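Side-chain contacts in cysteine desulfurase (Fervidobacterium islandicum, PDB 6A6E), which is a pyridoxal-phosphate enzyme that takes sulfur from cysteine, leaving alanine, and probably supplies it for iron-sulfur cluster assembly in a thermophilic bacterium: residues N277-P280 / Y281-A285; D411-I414 / E415-Y419. One frame throughout, in Å; residues are numbered along the deposited sequence.

Contact 1: N277-P280 / Y281-A285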
# COMPACT_ATOMS: atom_id res chain seq x y z
N ASN A 277 -18.97 -7.88 2.21
CA ASN A 277 -19.62 -6.85 1.43
C ASN A 277 -19.70 -7.27 -0.06
O ASN A 277 -19.15 -8.29 -0.46
CB ASN A 277 -18.78 -5.57 1.60
CG ASN A 277 -19.54 -4.32 1.47
OD1 ASN A 277 -20.64 -4.31 0.87
ND2 ASN A 277 -18.93 -3.20 1.95
N VAL A 278 -20.41 -6.49 -0.84
CA VAL A 278 -20.46 -6.67 -2.31
C VAL A 278 -19.16 -6.25 -2.99
O VAL A 278 -18.28 -5.67 -2.33
CB VAL A 278 -21.64 -5.86 -2.91
CG1 VAL A 278 -22.95 -6.30 -2.24
CG2 VAL A 278 -21.48 -4.35 -2.75
N LEU A 279 -19.07 -6.49 -4.29
CA LEU A 279 -17.91 -6.10 -5.13
C LEU A 279 -17.97 -4.62 -5.35
O LEU A 279 -19.06 -4.09 -5.47
CB LEU A 279 -17.96 -6.76 -6.53
CG LEU A 279 -17.88 -8.29 -6.61
CD1 LEU A 279 -17.72 -8.76 -8.05
CD2 LEU A 279 -16.77 -8.84 -5.79
N PRO A 280 -16.85 -3.92 -5.42
CA PRO A 280 -15.46 -4.40 -5.28
C PRO A 280 -14.95 -4.40 -3.83
O PRO A 280 -13.83 -4.86 -3.55
CB PRO A 280 -14.68 -3.31 -6.02
CG PRO A 280 -15.47 -2.04 -5.82
CD PRO A 280 -16.92 -2.50 -5.83
N TYR A 281 -15.78 -3.91 -2.94
CA TYR A 281 -15.42 -3.58 -1.55
C TYR A 281 -15.04 -4.81 -0.76
O TYR A 281 -14.23 -4.76 0.19
CB TYR A 281 -16.58 -2.84 -0.87
CG TYR A 281 -17.16 -1.68 -1.66
CD1 TYR A 281 -16.37 -0.58 -2.04
CD2 TYR A 281 -18.50 -1.69 -2.05
CE1 TYR A 281 -16.90 0.44 -2.79
CE2 TYR A 281 -19.03 -0.64 -2.80
CZ TYR A 281 -18.23 0.41 -3.14
OH TYR A 281 -18.79 1.41 -3.86
N ARG A 282 -15.63 -5.94 -1.15
CA ARG A 282 -15.20 -7.24 -0.64
C ARG A 282 -13.70 -7.50 -0.59
O ARG A 282 -13.21 -8.27 0.28
CB ARG A 282 -15.86 -8.33 -1.48
CG ARG A 282 -15.50 -9.74 -1.11
CD ARG A 282 -16.25 -10.75 -2.00
NE ARG A 282 -17.65 -10.53 -1.75
CZ ARG A 282 -18.65 -11.06 -2.43
NH1 ARG A 282 -18.45 -11.89 -3.47
NH2 ARG A 282 -19.88 -10.72 -2.06
N PHE A 283 -12.96 -6.92 -1.55
CA PHE A 283 -11.55 -7.19 -1.69
C PHE A 283 -10.64 -6.02 -1.31
O PHE A 283 -9.45 -6.06 -1.60
CB PHE A 283 -11.23 -7.67 -3.11
CG PHE A 283 -11.98 -8.92 -3.48
CD1 PHE A 283 -11.68 -10.09 -2.86
CD2 PHE A 283 -13.05 -8.88 -4.34
CE1 PHE A 283 -12.36 -11.23 -3.13
CE2 PHE A 283 -13.76 -10.04 -4.64
CZ PHE A 283 -13.42 -11.23 -4.02
N GLU A 284 -11.23 -5.03 -0.64
CA GLU A 284 -10.52 -3.89 -0.03
C GLU A 284 -10.65 -3.84 1.50
O GLU A 284 -11.62 -3.38 2.00
CB GLU A 284 -10.98 -2.57 -0.67
CG GLU A 284 -10.53 -2.51 -2.15
CD GLU A 284 -10.93 -1.27 -2.96
OE1 GLU A 284 -11.46 -0.26 -2.39
OE2 GLU A 284 -10.63 -1.27 -4.18
N ALA A 285 -9.65 -4.38 2.19
CA ALA A 285 -9.63 -4.47 3.62
C ALA A 285 -8.93 -3.28 4.25
O ALA A 285 -7.78 -3.01 3.94
CB ALA A 285 -8.98 -5.79 4.05
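The Tyr281 ring carries Pro280 over one face: CD of the proline stands 4.0 Å from the ring centroid, only 3° off the normal, a CH-pi contact between neighbours. The cis peptide between Leu279 and Pro280 belongs to the same sharp turn, as in a type VI turn. Val278 CG2 lies 4.1 Å from Tyr281 CD2. Leu279 CD2 meets the Phe283 ring at its edge, 3.4 Å from CE2, while one face of that ring lies against Arg282 CG. The guanidinium of Arg282 has Leu279 CD2 over one face and the carbonyl of Asn277 at its edge. There NE and NH2 both bond Asn277 O, each at 3.0 Å, in a side-on grip that a bend at chi3 (-61°) allows. A leucine here, lacking both nitrogens, would probably leave the start of the turn less firmly tied, Asn277 O having lost these donors. Backbone hydrogen bonds from Arg282 N to Val278 O (2.9 Å) and Phe283 N to Pro280 O (3.0 Å) close the turn. Glu284 salt-bridges Arg83 and hydrogen-bonds with Tyr79 OH (helix 70-90) and Phe99 N (strand 97-100). The turn follows strand 274-276; Tyr281 touches helix 70-90, and Phe283 touches Leu253 (helix 250-253) and Ile98.

Contact 2: D411-I414 / E415-Y419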
# COMPACT_ATOMS: atom_id res chain seq x y z
N ASP A 411 20.76 8.72 -28.29
CA ASP A 411 22.09 9.06 -28.87
C ASP A 411 23.13 9.32 -27.78
O ASP A 411 24.30 8.94 -27.92
CB ASP A 411 22.00 10.32 -29.77
CG ASP A 411 21.22 10.08 -31.05
OD1 ASP A 411 21.01 8.95 -31.42
OD2 ASP A 411 20.81 11.03 -31.73
N VAL A 412 22.73 9.94 -26.67
CA VAL A 412 23.63 10.02 -25.53
C VAL A 412 24.01 8.65 -24.97
O VAL A 412 25.19 8.43 -24.62
CB VAL A 412 23.10 10.97 -24.43
CG1 VAL A 412 24.07 11.05 -23.24
CG2 VAL A 412 22.85 12.35 -25.01
N LEU A 413 23.03 7.72 -24.87
CA LEU A 413 23.32 6.38 -24.38
C LEU A 413 24.40 5.76 -25.28
O LEU A 413 25.37 5.18 -24.79
CB LEU A 413 22.06 5.50 -24.36
CG LEU A 413 22.31 4.00 -24.19
CD1 LEU A 413 22.91 3.72 -22.83
CD2 LEU A 413 21.06 3.17 -24.39
N ILE A 414 24.21 5.86 -26.59
CA ILE A 414 25.11 5.22 -27.60
C ILE A 414 26.53 5.82 -27.49
O ILE A 414 27.52 5.07 -27.42
CB ILE A 414 24.56 5.34 -29.04
CG1 ILE A 414 23.22 4.59 -29.19
CG2 ILE A 414 25.54 4.78 -30.08
CD1 ILE A 414 23.23 3.09 -28.98
N GLU A 415 26.61 7.15 -27.41
CA GLU A 415 27.88 7.86 -27.24
C GLU A 415 28.57 7.35 -25.96
O GLU A 415 29.78 7.10 -25.93
CB GLU A 415 27.63 9.39 -27.13
CG GLU A 415 28.84 10.20 -26.70
CD GLU A 415 28.54 11.69 -26.45
OE1 GLU A 415 27.49 12.20 -26.91
OE2 GLU A 415 29.36 12.37 -25.77
N GLY A 416 27.79 7.21 -24.88
CA GLY A 416 28.30 6.66 -23.64
C GLY A 416 28.89 5.28 -23.76
O GLY A 416 29.98 5.01 -23.20
N LEU A 417 28.20 4.39 -24.46
CA LEU A 417 28.66 3.05 -24.57
C LEU A 417 29.98 2.98 -25.38
O LEU A 417 30.85 2.14 -25.10
CB LEU A 417 27.60 2.16 -25.27
CG LEU A 417 26.33 1.87 -24.41
CD1 LEU A 417 25.30 1.02 -25.15
CD2 LEU A 417 26.68 1.20 -23.09
N LYS A 418 30.06 3.79 -26.44
CA LYS A 418 31.29 3.83 -27.27
C LYS A 418 32.49 4.21 -26.44
O LYS A 418 33.53 3.57 -26.57
CB LYS A 418 31.09 4.81 -28.41
CG LYS A 418 30.30 4.14 -29.49
CD LYS A 418 29.86 5.13 -30.56
CE LYS A 418 29.42 4.37 -31.79
NZ LYS A 418 28.59 5.24 -32.62
N TYR A 419 32.31 5.26 -25.62
CA TYR A 419 33.27 5.73 -24.66
C TYR A 419 33.72 4.65 -23.72
O TYR A 419 34.92 4.57 -23.37
CB TYR A 419 32.69 6.87 -23.82
CG TYR A 419 33.65 7.37 -22.77
CD1 TYR A 419 33.81 6.70 -21.57
CD2 TYR A 419 34.42 8.52 -22.99
CE1 TYR A 419 34.71 7.14 -20.62
CE2 TYR A 419 35.31 8.98 -22.05
CZ TYR A 419 35.45 8.28 -20.88
OH TYR A 419 36.33 8.73 -19.94
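Leu413 and Leu417, one helical turn apart, meet through CD1 of the first and CG of the second at 4.2 Å, their side chains crossing at a slant. Leu417 CG also lies 3.5 Å from Leu413 O, the carbonyl that accepts the Leu417 N-H. On the next flank Lys418 runs back past Ile414: its CG is 3.6 Å from Ile414 O, and the extended chain brings NZ to 4.0 Å from Ile414 CG2, a van der Waals approach. The isoleucine offers this methyl because CG2 stands opposite the backbone N while CG1 (chi1 -63°) lies beside it. Behind these side chains is the regular alpha-helical backbone, with Gly416 N bonded to Val412 O at 2.9 Å and Lys418 N to Ile414 O at 3.0 Å. Glu415 N bonds Asp411 O at 3.0 Å, its CB lying beside the Asp411 and Val412 carbonyl oxygens. The Asp411 carboxylate is held by a hydrogen bond with Tyr321 OH and a salt bridge to Arg6. Leu413 and Leu417 both touch Leu362 of helix 355-366; Leu413 meets Leu322, and Leu417 and Ile414 meet Met326, of helix 308-327. With Val412 on Val368, helix 407-423 lays its apolar side against two helices and strand 368-373.

How the contacts relate
Contact 1 closes well before contact 2 opens along the chain, and the two lie on opposite sides of its centre, with their own centres 50 Å apart and nearest atoms about 38 Å apart. They share no helix, strand or sheet. Residues 277-285 form a loop turn beside strand 97-100, an outer strand of the seven-stranded sheet, and Ala285 packs on Thr104 of the second subunit, a residue that lines the pyridoxal-phosphate pocket. Residues 411-419 belong to the last helix, which packs by strand 368-373 of the six-stranded sheet; no other chain of the assembly touches them. One contact therefore concerns the large domain near the dimer interface, the other the small C-terminal domain of this fold-type I enzyme.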